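PDB 1W55: bifunctional enzyme IspD/IspF from Campylobacter jejuni, which catalyses two steps of isoprenoid precursor synthesis, transferring the cytidylyl group of CTP to methylerythritol phosphate and later cyclising the phosphorylated product to methylerythritol cyclodiphosphate with release of CMP. Local coordinates for residues Gly215-His219 and Gly246-Ser252; His219-Arg225 and Thr237-His243; Val232-Met238 and Ser311-Phe317. One frame throughout, in Å; residues are numbered along the deposited sequence.

Contact 1 (Gly215-His219 and Gly246-Ser252); sequences GFDVH and GDVLAHS. With MG (magnesium ion), chain B.
His219 and His251 meet rim to rim through ring nitrogens, His219 NE2 lying 2.9 Å from His251 ND1 in a hydrogen bond that either could donate, with the two ring planes 53° apart. Val248 sets its CG1 methyl over one face of the His219 ring, 3.4 Å from the centroid, a CH-pi contact that a slim beta-branched residue makes without pushing strand and helix apart. With CG anti to the backbone N (chi1 -150°), the Asp217 carboxylate binds the magnesium ion through OD1 at 2.2 Å, and its OD2 accepts from one of the metal's waters while lying against His251 CB. Thr341 of a second subunit holds the same ion.

Here strand 210-224 of the IspF-domain sheet is backed by the first turn of helix 248-260, their short axes 7.4 Å apart. By similarity Asp217, His219 and His251 form a divalent-metal site; the magnesium ion here takes only Asp217 of the three, and the histidines are hydrogen-bonded to each other instead. Further out, His219 ND1 donates to Val218 O, fixing the flip of the ring, and His251 NE2 bonds to Ser282. Asp247 N-caps the helix, OD1 accepting from Ala250 N, and its carboxylate also takes the backbone N-H groups of Gly231 and Ala230. Gly215 leaves room for the backbone of Ser252, whose OG bonds to Val357 and Ser359 on the next strand.

Contact 2 (His219-Arg225 and Thr237-His243); sequences HEFGENR and TMGLKAH
His219 and His243 stack in offset fashion, centroids 4.0 Å apart and planes only 9° from parallel, flat rings that pair closely on the inner side. Beside them Leu240 CD2 rests over one face of the Phe221 ring, 3.7 Å from its centroid, while Met238 sulfur reaches that ring obliquely, a Met-aromatic contact. Strands 210-224 and 238-240 pair antiparallel, with Lys241 N bonded to Glu220 O at 2.9 Å and a beta bulge between Phe221 and Glu223. At the backbone angles of Gly222 a CB would jam against Phe221 O and meet Lys241 CE.

The outer side is looser. Glu220 and Lys241 make a long salt bridge, OE1 to NZ 3.7 Å, and one water joins the lysine to Glu220 OE2.

Arg225, its chain extended, holds Leu240 O side-on with NE at 3.0 Å and NH2 at 2.8 Å, the oxygen lying in the guanidinium plane; NH2 also bonds weakly to Ala242 O. One guanidinium thus takes the carbonyls of Leu240, Ala242 and, through NH1, Ser244, on both sides of His243 in the chain. This probably helps to position His243, whose NE2 bonds weakly to the phosphate of a bound CMP and which by similarity stabilises the transition state.

Contact 3 (Val232-Met238 and Ser311-Phe317); sequences VQIHPTM and SPKLKDF. With C (cytidine-5'-monophosphate), chain C.
Ser311 and Met238 touch at the start of the loop, where the thioether of Met238 lies beside the serine backbone; Ser311 OG is bonded to Lys352. The peptide bond into Pro312 is cis, and the proline ring faces the strand. Met238 places CG opposite its backbone N (chi1 -155°) and bends at chi3 (-67°), which leaves the sulfur against the proline, SD 3.8 Å from Pro312 CD. Pro312 CG lies 3.6 Å from Ile234 CG2. A compact, rigid ring suits this place, since its apolar side packs on the strand while Pro312 O accepts a weak hydrogen bond from N4 of the cytosine, 3.0 Å away.

Lys313 runs along the ligand, and its NZ makes a weak bond to the ribose ring oxygen. Leu314 serves both sides: its backbone N donates to cytosine N3 at 2.9 Å, nearly straight at 168°, while its CD2 methyl packs against Ile234 CG2 at 3.6 Å. This loop, between strand 298-308 and helix 318-329, is the cytidine-binding loop of the IspF domain. Main-chain groups read a base with an amino group on C4 (N4) and an acceptor at N3, the pattern that distinguishes cytosine from uracil. Ala309 O and Thr342 OG1 of the same chain, and Asp265 of a third subunit, also bond to CMP.

Lys315 packs on Glu268 of that third subunit. After one helix-like turn, closed by Phe317 N bonding to Leu314 O, the Phe317 ring lies with a face under Ile234, whose CA is 4.2 Å from the centroid. A flat phenyl ring can cover the backbone there, and the branches of isoleucine divide the work, CG2 serving Pro312 and Leu314 while CD1 reaches Phe317 CB at 3.7 Å.

From the N terminus, strand 210-224 enters first contact 1 and then contact 2, with His219 common to both. The chain turns through strands 227-229 and 232-235 and comes back as strand 238-240, so contact 2 closes a short loop nested within the longer one that contact 1 closes at helix 248-260. Contact 3 begins within the loop of contact 1, runs into the second segment of contact 2, and ends far beyond them at 311-317, so it crosses the other two; it shares Thr237 and Met238 with contact 2, and Phe221 CZ touches Ser311 O. Together they tie the sheet edge and its covering helix at the magnesium site to the cytidine-binding loop.

Contact 1 (Gly215-His219 and Gly246-Ser252)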
loop_
_atom_site.group_PDB
_atom_site.type_symbol
_atom_site.label_atom_id
_atom_site.label_comp_id
_atom_site.label_asym_id
_atom_site.label_seq_id
_atom_site.Cartn_x
_atom_site.Cartn_y
_atom_site.Cartn_z
ATOM N N GLY A 215 15.005 -12.586 -37.887
ATOM C CA GLY A 215 16.016 -12.235 -38.850
ATOM C C GLY A 215 16.326 -13.490 -39.620
ATOM O O GLY A 215 16.456 -14.580 -39.049
ATOM N N PHE A 216 16.402 -13.346 -40.931
ATOM C CA PHE A 216 16.793 -14.454 -41.779
ATOM C C PHE A 216 17.674 -13.899 -42.874
ATOM O O PHE A 216 17.356 -12.873 -43.484
ATOM C CB PHE A 216 15.576 -15.175 -42.365
ATOM C CG PHE A 216 15.935 -16.401 -43.163
ATOM C CD1 PHE A 216 16.234 -17.608 -42.517
ATOM C CD2 PHE A 216 15.994 -16.345 -44.561
ATOM C CE1 PHE A 216 16.581 -18.749 -43.254
ATOM C CE2 PHE A 216 16.320 -17.474 -45.308
ATOM C CZ PHE A 216 16.627 -18.678 -44.662
ATOM N N ASP A 217 18.793 -14.571 -43.094
ATOM C CA ASP A 217 19.746 -14.163 -44.100
ATOM C C ASP A 217 20.455 -15.359 -44.708
ATOM O O ASP A 217 20.642 -16.389 -44.052
ATOM C CB ASP A 217 20.764 -13.194 -43.512
ATOM C CG ASP A 217 21.298 -12.215 -44.548
ATOM O OD1 ASP A 217 20.824 -12.218 -45.716
ATOM O OD2 ASP A 217 22.200 -11.411 -44.276
ATOM N N VAL A 218 20.825 -15.198 -45.975
ATOM C CA VAL A 218 21.484 -16.222 -46.776
ATOM C C VAL A 218 22.703 -15.577 -47.439
ATOM O O VAL A 218 22.595 -14.501 -48.048
ATOM C CB VAL A 218 20.514 -16.794 -47.865
ATOM C CG1 VAL A 218 21.235 -17.734 -48.841
ATOM C CG2 VAL A 218 19.343 -17.502 -47.229
ATOM N N HIS A 219 23.868 -16.194 -47.262
ATOM C CA HIS A 219 25.047 -15.848 -48.054
ATOM C C HIS A 219 25.505 -17.080 -48.825
ATOM O O HIS A 219 25.178 -18.212 -48.458
ATOM C CB HIS A 219 26.186 -15.308 -47.186
ATOM C CG HIS A 219 25.913 -13.964 -46.585
ATOM N ND1 HIS A 219 24.748 -13.266 -46.812
ATOM C CD2 HIS A 219 26.652 -13.198 -45.752
ATOM C CE1 HIS A 219 24.774 -12.130 -46.137
ATOM N NE2 HIS A 219 25.916 -12.067 -45.480
ATOM N N GLY A 246 31.364 -10.990 -44.799
ATOM C CA GLY A 246 30.580 -12.200 -45.035
ATOM C C GLY A 246 29.847 -12.830 -43.841
ATOM O O GLY A 246 29.312 -13.935 -43.944
ATOM N N ASP A 247 29.816 -12.138 -42.712
ATOM C CA ASP A 247 29.216 -12.666 -41.484
ATOM C C ASP A 247 27.681 -12.723 -41.577
ATOM O O ASP A 247 27.009 -11.790 -41.139
ATOM C CB ASP A 247 29.670 -11.772 -40.323
ATOM C CG ASP A 247 29.548 -12.430 -38.962
ATOM O OD1 ASP A 247 28.600 -13.226 -38.708
ATOM O OD2 ASP A 247 30.352 -12.154 -38.048
ATOM N N VAL A 248 27.135 -13.801 -42.158
ATOM C CA VAL A 248 25.675 -13.956 -42.293
ATOM C C VAL A 248 24.999 -13.947 -40.945
ATOM O O VAL A 248 23.876 -13.476 -40.822
ATOM C CB VAL A 248 25.172 -15.325 -42.820
ATOM C CG1 VAL A 248 24.230 -15.170 -44.022
ATOM C CG2 VAL A 248 26.231 -16.397 -42.933
ATOM N N LEU A 249 25.654 -14.535 -39.952
ATOM C CA LEU A 249 25.103 -14.549 -38.605
ATOM C C LEU A 249 24.862 -13.115 -38.101
ATOM O O LEU A 249 23.743 -12.761 -37.729
ATOM C CB LEU A 249 25.981 -15.368 -37.647
ATOM C CG LEU A 249 25.360 -15.605 -36.264
ATOM C CD1 LEU A 249 25.957 -16.849 -35.588
ATOM C CD2 LEU A 249 25.499 -14.374 -35.363
ATOM N N ALA A 250 25.911 -12.298 -38.094
ATOM C CA ALA A 250 25.803 -10.925 -37.612
ATOM C C ALA A 250 24.711 -10.174 -38.382
ATOM O O ALA A 250 23.966 -9.390 -37.806
ATOM C CB ALA A 250 27.156 -10.201 -37.731
ATOM N N HIS A 251 24.608 -10.445 -39.678
ATOM C CA HIS A 251 23.643 -9.771 -40.531
ATOM C C HIS A 251 22.215 -10.188 -40.200
ATOM O O HIS A 251 21.322 -9.338 -40.150
ATOM C CB HIS A 251 23.976 -10.018 -42.009
ATOM C CG HIS A 251 25.326 -9.499 -42.399
ATOM N ND1 HIS A 251 26.038 -9.995 -43.470
ATOM C CD2 HIS A 251 26.106 -8.545 -41.836
ATOM C CE1 HIS A 251 27.195 -9.364 -43.556
ATOM N NE2 HIS A 251 27.257 -8.475 -42.580
ATOM N N SER A 252 22.015 -11.483 -39.946
ATOM C CA SER A 252 20.697 -11.990 -39.577
ATOM C C SER A 252 20.285 -11.414 -38.231
ATOM O O SER A 252 19.148 -10.983 -38.051
ATOM C CB SER A 252 20.701 -13.519 -39.519
ATOM O OG SER A 252 19.471 -14.010 -39.011
HETATM MG MG MG B . 20.284 -10.776 -47.292
HETATM O O HOH W 1 22.112 -9.912 -46.460
HETATM O O HOH W 2 20.986 -12.234 -48.709
HETATM O O HOH W 3 19.438 -9.586 -45.881
#

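Contact 2 (His219-Arg225 and Thr237-His243)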
loop_
_atom_site.group_PDB
_atom_site.type_symbol
_atom_site.label_atom_id
_atom_site.label_comp_id
_atom_site.label_asym_id
_atom_site.label_seq_id
_atom_site.Cartn_x
_atom_site.Cartn_y
_atom_site.Cartn_z
ATOM N N HIS A 219 23.868 -16.194 -47.262
ATOM C CA HIS A 219 25.047 -15.848 -48.054
ATOM C C HIS A 219 25.505 -17.080 -48.825
ATOM O O HIS A 219 25.178 -18.212 -48.458
ATOM C CB HIS A 219 26.186 -15.308 -47.186
ATOM C CG HIS A 219 25.913 -13.964 -46.585
ATOM N ND1 HIS A 219 24.748 -13.266 -46.812
ATOM C CD2 HIS A 219 26.652 -13.198 -45.752
ATOM C CE1 HIS A 219 24.774 -12.130 -46.137
ATOM N NE2 HIS A 219 25.916 -12.067 -45.480
ATOM N N GLU A 220 26.254 -16.833 -49.891
ATOM C CA GLU A 220 26.732 -17.860 -50.807
ATOM C C GLU A 220 28.166 -18.270 -50.477
ATOM O O GLU A 220 29.010 -17.424 -50.158
ATOM C CB GLU A 220 26.658 -17.302 -52.233
ATOM C CG GLU A 220 27.049 -18.263 -53.342
ATOM C CD GLU A 220 26.952 -17.632 -54.720
ATOM O OE1 GLU A 220 27.095 -18.376 -55.715
ATOM O OE2 GLU A 220 26.733 -16.397 -54.809
ATOM N N PHE A 221 28.440 -19.565 -50.541
ATOM C CA PHE A 221 29.812 -20.050 -50.418
ATOM C C PHE A 221 30.622 -19.780 -51.699
ATOM O O PHE A 221 30.063 -19.476 -52.763
ATOM C CB PHE A 221 29.831 -21.551 -50.106
ATOM C CG PHE A 221 29.713 -21.880 -48.632
ATOM C CD1 PHE A 221 28.616 -22.600 -48.151
ATOM C CD2 PHE A 221 30.698 -21.489 -47.733
ATOM C CE1 PHE A 221 28.499 -22.916 -46.797
ATOM C CE2 PHE A 221 30.582 -21.791 -46.369
ATOM C CZ PHE A 221 29.490 -22.518 -45.903
ATOM N N GLY A 222 31.945 -19.902 -51.582
ATOM C CA GLY A 222 32.824 -19.831 -52.734
ATOM C C GLY A 222 33.790 -18.661 -52.735
ATOM O O GLY A 222 34.306 -18.299 -53.784
ATOM N N GLU A 223 34.026 -18.050 -51.580
ATOM C CA GLU A 223 35.087 -17.053 -51.484
ATOM C C GLU A 223 36.237 -17.577 -50.638
ATOM O O GLU A 223 36.028 -18.069 -49.524
ATOM C CB GLU A 223 34.585 -15.711 -50.955
ATOM C CG GLU A 223 35.548 -14.562 -51.237
ATOM C CD GLU A 223 34.842 -13.273 -51.600
ATOM O OE1 GLU A 223 35.056 -12.259 -50.892
ATOM O OE2 GLU A 223 34.072 -13.271 -52.594
ATOM N N ASN A 224 37.445 -17.485 -51.195
ATOM C CA ASN A 224 38.650 -17.940 -50.517
ATOM C C ASN A 224 39.111 -16.943 -49.463
ATOM O O ASN A 224 40.022 -16.144 -49.693
ATOM C CB ASN A 224 39.771 -18.228 -51.526
ATOM C CG ASN A 224 40.957 -18.979 -50.903
ATOM O OD1 ASN A 224 41.810 -19.506 -51.622
ATOM N ND2 ASN A 224 41.017 -19.023 -49.571
ATOM N N ARG A 225 38.478 -17.008 -48.298
ATOM C CA ARG A 225 38.827 -16.153 -47.167
ATOM C C ARG A 225 38.298 -16.804 -45.899
ATOM O O ARG A 225 37.543 -17.770 -45.979
ATOM C CB ARG A 225 38.260 -14.735 -47.341
ATOM C CG ARG A 225 36.746 -14.642 -47.349
ATOM C CD ARG A 225 36.248 -13.237 -47.134
ATOM N NE ARG A 225 34.840 -13.070 -47.491
ATOM C CZ ARG A 225 34.215 -11.899 -47.496
ATOM N NH1 ARG A 225 34.872 -10.798 -47.167
ATOM N NH2 ARG A 225 32.937 -11.821 -47.836
ATOM N N THR A 237 39.507 -20.730 -44.853
ATOM C CA THR A 237 39.368 -20.522 -46.297
ATOM C C THR A 237 37.944 -20.692 -46.837
ATOM O O THR A 237 37.651 -20.286 -47.961
ATOM C CB THR A 237 40.284 -21.504 -47.079
ATOM O OG1 THR A 237 39.905 -22.846 -46.762
ATOM C CG2 THR A 237 41.747 -21.424 -46.629
ATOM N N MET A 238 37.072 -21.330 -46.060
ATOM C CA MET A 238 35.722 -21.645 -46.541
ATOM C C MET A 238 34.784 -20.449 -46.352
ATOM O O MET A 238 33.771 -20.544 -45.643
ATOM C CB MET A 238 35.161 -22.898 -45.841
ATOM C CG MET A 238 34.094 -23.637 -46.631
ATOM S SD MET A 238 33.143 -24.851 -45.643
ATOM C CE MET A 238 34.334 -26.068 -45.246
ATOM N N GLY A 239 35.121 -19.335 -46.996
ATOM C CA GLY A 239 34.407 -18.092 -46.800
ATOM C C GLY A 239 33.162 -17.904 -47.638
ATOM O O GLY A 239 32.874 -18.657 -48.572
ATOM N N LEU A 240 32.410 -16.873 -47.291
ATOM C CA LEU A 240 31.189 -16.550 -48.006
ATOM C C LEU A 240 31.449 -15.290 -48.800
ATOM O O LEU A 240 32.304 -14.479 -48.425
ATOM C CB LEU A 240 30.004 -16.362 -47.038
ATOM C CG LEU A 240 29.640 -17.574 -46.165
ATOM C CD1 LEU A 240 28.942 -17.154 -44.855
ATOM C CD2 LEU A 240 28.780 -18.572 -46.953
ATOM N N LYS A 241 30.697 -15.134 -49.881
ATOM C CA LYS A 241 30.911 -14.056 -50.844
ATOM C C LYS A 241 30.330 -12.730 -50.395
ATOM O O LYS A 241 29.196 -12.668 -49.900
ATOM C CB LYS A 241 30.314 -14.432 -52.207
ATOM C CG LYS A 241 31.087 -15.520 -52.928
ATOM C CD LYS A 241 30.479 -15.844 -54.282
ATOM C CE LYS A 241 31.193 -17.052 -54.887
ATOM N NZ LYS A 241 30.628 -17.449 -56.215
ATOM N N ALA A 242 31.130 -11.678 -50.575
ATOM C CA ALA A 242 30.685 -10.286 -50.468
ATOM C C ALA A 242 30.093 -9.967 -49.089
ATOM O O ALA A 242 30.522 -10.558 -48.102
ATOM C CB ALA A 242 29.709 -9.954 -51.605
ATOM N N HIS A 243 29.134 -9.033 -49.028
ATOM C CA HIS A 243 28.491 -8.595 -47.779
ATOM C C HIS A 243 29.506 -8.315 -46.672
ATOM O O HIS A 243 29.523 -8.997 -45.628
ATOM C CB HIS A 243 27.469 -9.637 -47.295
ATOM C CG HIS A 243 26.371 -9.898 -48.274
ATOM N ND1 HIS A 243 26.395 -10.965 -49.145
ATOM C CD2 HIS A 243 25.233 -9.214 -48.543
ATOM C CE1 HIS A 243 25.310 -10.939 -49.899
ATOM N NE2 HIS A 243 24.588 -9.886 -49.552
HETATM O O HOH W 4 27.059 -14.170 -50.450
HETATM O O HOH W 5 28.507 -15.819 -57.160
HETATM O O HOH W 6 33.925 -21.088 -49.783
#

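Contact 3 (Val232-Met238 and Ser311-Phe317)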
loop_
_atom_site.group_PDB
_atom_site.type_symbol
_atom_site.label_atom_id
_atom_site.label_comp_id
_atom_site.label_asym_id
_atom_site.label_seq_id
_atom_site.Cartn_x
_atom_site.Cartn_y
_atom_site.Cartn_z
ATOM N N VAL A 232 33.810 -14.504 -35.188
ATOM C CA VAL A 232 34.692 -15.577 -34.753
ATOM C C VAL A 232 35.127 -16.396 -35.970
ATOM O O VAL A 232 34.289 -16.794 -36.787
ATOM C CB VAL A 232 33.966 -16.497 -33.734
ATOM C CG1 VAL A 232 34.808 -17.753 -33.408
ATOM C CG2 VAL A 232 33.604 -15.715 -32.452
ATOM N N GLN A 233 36.429 -16.649 -36.104
ATOM C CA GLN A 233 36.907 -17.412 -37.256
ATOM C C GLN A 233 36.579 -18.891 -37.111
ATOM O O GLN A 233 37.006 -19.547 -36.155
ATOM C CB GLN A 233 38.403 -17.210 -37.511
ATOM C CG GLN A 233 38.832 -17.777 -38.871
ATOM C CD GLN A 233 40.299 -17.583 -39.165
ATOM O OE1 GLN A 233 41.079 -18.538 -39.112
ATOM N NE2 GLN A 233 40.684 -16.354 -39.480
ATOM N N ILE A 234 35.814 -19.404 -38.069
ATOM C CA ILE A 234 35.332 -20.786 -38.041
ATOM C C ILE A 234 36.237 -21.679 -38.897
ATOM O O ILE A 234 36.514 -22.831 -38.559
ATOM C CB ILE A 234 33.871 -20.848 -38.587
ATOM C CG1 ILE A 234 32.951 -19.834 -37.877
ATOM C CG2 ILE A 234 33.316 -22.261 -38.521
ATOM C CD1 ILE A 234 33.076 -19.772 -36.351
ATOM N N HIS A 235 36.667 -21.123 -40.024
ATOM C CA HIS A 235 37.436 -21.839 -41.018
ATOM C C HIS A 235 38.334 -20.832 -41.720
ATOM O O HIS A 235 37.899 -19.700 -41.965
ATOM C CB HIS A 235 36.517 -22.519 -42.031
ATOM C CG HIS A 235 37.172 -23.647 -42.760
ATOM N ND1 HIS A 235 37.942 -23.454 -43.888
ATOM C CD2 HIS A 235 37.202 -24.978 -42.505
ATOM C CE1 HIS A 235 38.410 -24.617 -44.304
ATOM N NE2 HIS A 235 37.973 -25.560 -43.485
ATOM N N PRO A 236 39.577 -21.223 -42.031
ATOM C CA PRO A 236 40.538 -20.293 -42.648
ATOM C C PRO A 236 40.251 -19.916 -44.105
ATOM O O PRO A 236 40.717 -18.861 -44.524
ATOM C CB PRO A 236 41.890 -21.039 -42.530
ATOM C CG PRO A 236 41.517 -22.520 -42.479
ATOM C CD PRO A 236 40.175 -22.553 -41.774
ATOM N N THR A 237 39.507 -20.730 -44.853
ATOM C CA THR A 237 39.368 -20.522 -46.297
ATOM C C THR A 237 37.944 -20.692 -46.837
ATOM O O THR A 237 37.651 -20.286 -47.961
ATOM C CB THR A 237 40.284 -21.504 -47.079
ATOM O OG1 THR A 237 39.905 -22.846 -46.762
ATOM C CG2 THR A 237 41.747 -21.424 -46.629
ATOM N N MET A 238 37.072 -21.330 -46.060
ATOM C CA MET A 238 35.722 -21.645 -46.541
ATOM C C MET A 238 34.784 -20.449 -46.352
ATOM O O MET A 238 33.771 -20.544 -45.643
ATOM C CB MET A 238 35.161 -22.898 -45.841
ATOM C CG MET A 238 34.094 -23.637 -46.631
ATOM S SD MET A 238 33.143 -24.851 -45.643
ATOM C CE MET A 238 34.334 -26.068 -45.246
ATOM N N SER A 311 28.262 -27.614 -43.705
ATOM C CA SER A 311 29.630 -27.529 -43.184
ATOM C C SER A 311 30.032 -26.058 -43.049
ATOM O O SER A 311 29.416 -25.200 -43.678
ATOM C CB SER A 311 30.616 -28.235 -44.140
ATOM O OG SER A 311 30.227 -29.575 -44.390
ATOM N N PRO A 312 31.040 -25.752 -42.231
ATOM C CA PRO A 312 31.675 -26.703 -41.312
ATOM C C PRO A 312 30.883 -26.864 -40.025
ATOM O O PRO A 312 29.898 -26.141 -39.834
ATOM C CB PRO A 312 33.022 -26.040 -41.009
ATOM C CG PRO A 312 32.791 -24.609 -41.180
ATOM C CD PRO A 312 31.661 -24.422 -42.156
ATOM N N LYS A 313 31.302 -27.801 -39.175
ATOM C CA LYS A 313 30.681 -28.029 -37.872
ATOM C C LYS A 313 30.988 -26.855 -36.958
ATOM O O LYS A 313 32.137 -26.449 -36.832
ATOM C CB LYS A 313 31.179 -29.341 -37.240
ATOM C CG LYS A 313 30.042 -30.285 -36.840
ATOM C CD LYS A 313 30.389 -31.181 -35.654
ATOM C CE LYS A 313 29.120 -31.755 -34.987
ATOM N NZ LYS A 313 28.254 -32.587 -35.897
ATOM N N LEU A 314 29.949 -26.313 -36.331
ATOM C CA LEU A 314 30.071 -25.118 -35.499
ATOM C C LEU A 314 30.254 -25.414 -34.024
ATOM O O LEU A 314 30.474 -24.506 -33.230
ATOM C CB LEU A 314 28.845 -24.212 -35.688
ATOM C CG LEU A 314 28.601 -23.654 -37.094
ATOM C CD1 LEU A 314 27.506 -22.625 -37.022
ATOM C CD2 LEU A 314 29.866 -23.034 -37.670
ATOM N N LYS A 315 30.140 -26.684 -33.662
ATOM C CA LYS A 315 30.164 -27.129 -32.267
ATOM C C LYS A 315 31.227 -26.453 -31.392
ATOM O O LYS A 315 30.911 -25.914 -30.306
ATOM C CB LYS A 315 30.325 -28.657 -32.221
ATOM C CG LYS A 315 30.517 -29.263 -30.828
ATOM C CD LYS A 315 30.846 -30.745 -30.946
ATOM C CE LYS A 315 30.458 -31.502 -29.690
ATOM N NZ LYS A 315 31.467 -31.404 -28.598
ATOM N N ASP A 316 32.478 -26.477 -31.865
ATOM C CA ASP A 316 33.601 -26.015 -31.058
ATOM C C ASP A 316 33.663 -24.485 -30.965
ATOM O O ASP A 316 34.471 -23.937 -30.209
ATOM C CB ASP A 316 34.931 -26.586 -31.583
ATOM C CG ASP A 316 35.052 -28.112 -31.390
ATOM O OD1 ASP A 316 34.300 -28.728 -30.590
ATOM O OD2 ASP A 316 35.901 -28.783 -32.011
ATOM N N PHE A 317 32.796 -23.806 -31.717
ATOM C CA PHE A 317 32.841 -22.343 -31.827
ATOM C C PHE A 317 31.643 -21.643 -31.182
ATOM O O PHE A 317 31.614 -20.415 -31.071
ATOM C CB PHE A 317 32.991 -21.943 -33.300
ATOM C CG PHE A 317 34.206 -22.550 -33.964
ATOM C CD1 PHE A 317 34.102 -23.729 -34.698
ATOM C CD2 PHE A 317 35.462 -21.956 -33.827
ATOM C CE1 PHE A 317 35.234 -24.300 -35.299
ATOM C CE2 PHE A 317 36.607 -22.525 -34.418
ATOM C CZ PHE A 317 36.490 -23.694 -35.155
HETATM O OP3 C C . 20.762 -32.272 -37.019
HETATM P P C C . 22.043 -32.536 -37.750
HETATM O OP1 C C . 22.199 -31.725 -38.996
HETATM O OP2 C C . 22.268 -34.005 -37.964
HETATM O "O5'" C C . 23.198 -32.028 -36.763
HETATM C "C5'" C C . 23.434 -32.648 -35.507
HETATM C "C4'" C C . 24.122 -31.664 -34.562
HETATM O "O4'" C C . 25.370 -31.191 -35.092
HETATM C "C3'" C C . 23.327 -30.391 -34.274
HETATM O "O3'" C C . 22.390 -30.565 -33.214
HETATM C "C2'" C C . 24.408 -29.391 -33.904
HETATM O "O2'" C C . 24.798 -29.598 -32.549
HETATM C "C1'" C C . 25.613 -29.827 -34.709
HETATM N N1 C C . 25.949 -29.022 -35.910
HETATM C C2 C C . 26.990 -28.070 -35.863
HETATM O O2 C C . 27.597 -27.870 -34.789
HETATM N N3 C C . 27.338 -27.360 -36.967
HETATM C C4 C C . 26.685 -27.549 -38.139
HETATM N N4 C C . 27.027 -26.841 -39.251
HETATM C C5 C C . 25.649 -28.471 -38.203
HETATM C C6 C C . 25.300 -29.212 -37.074
#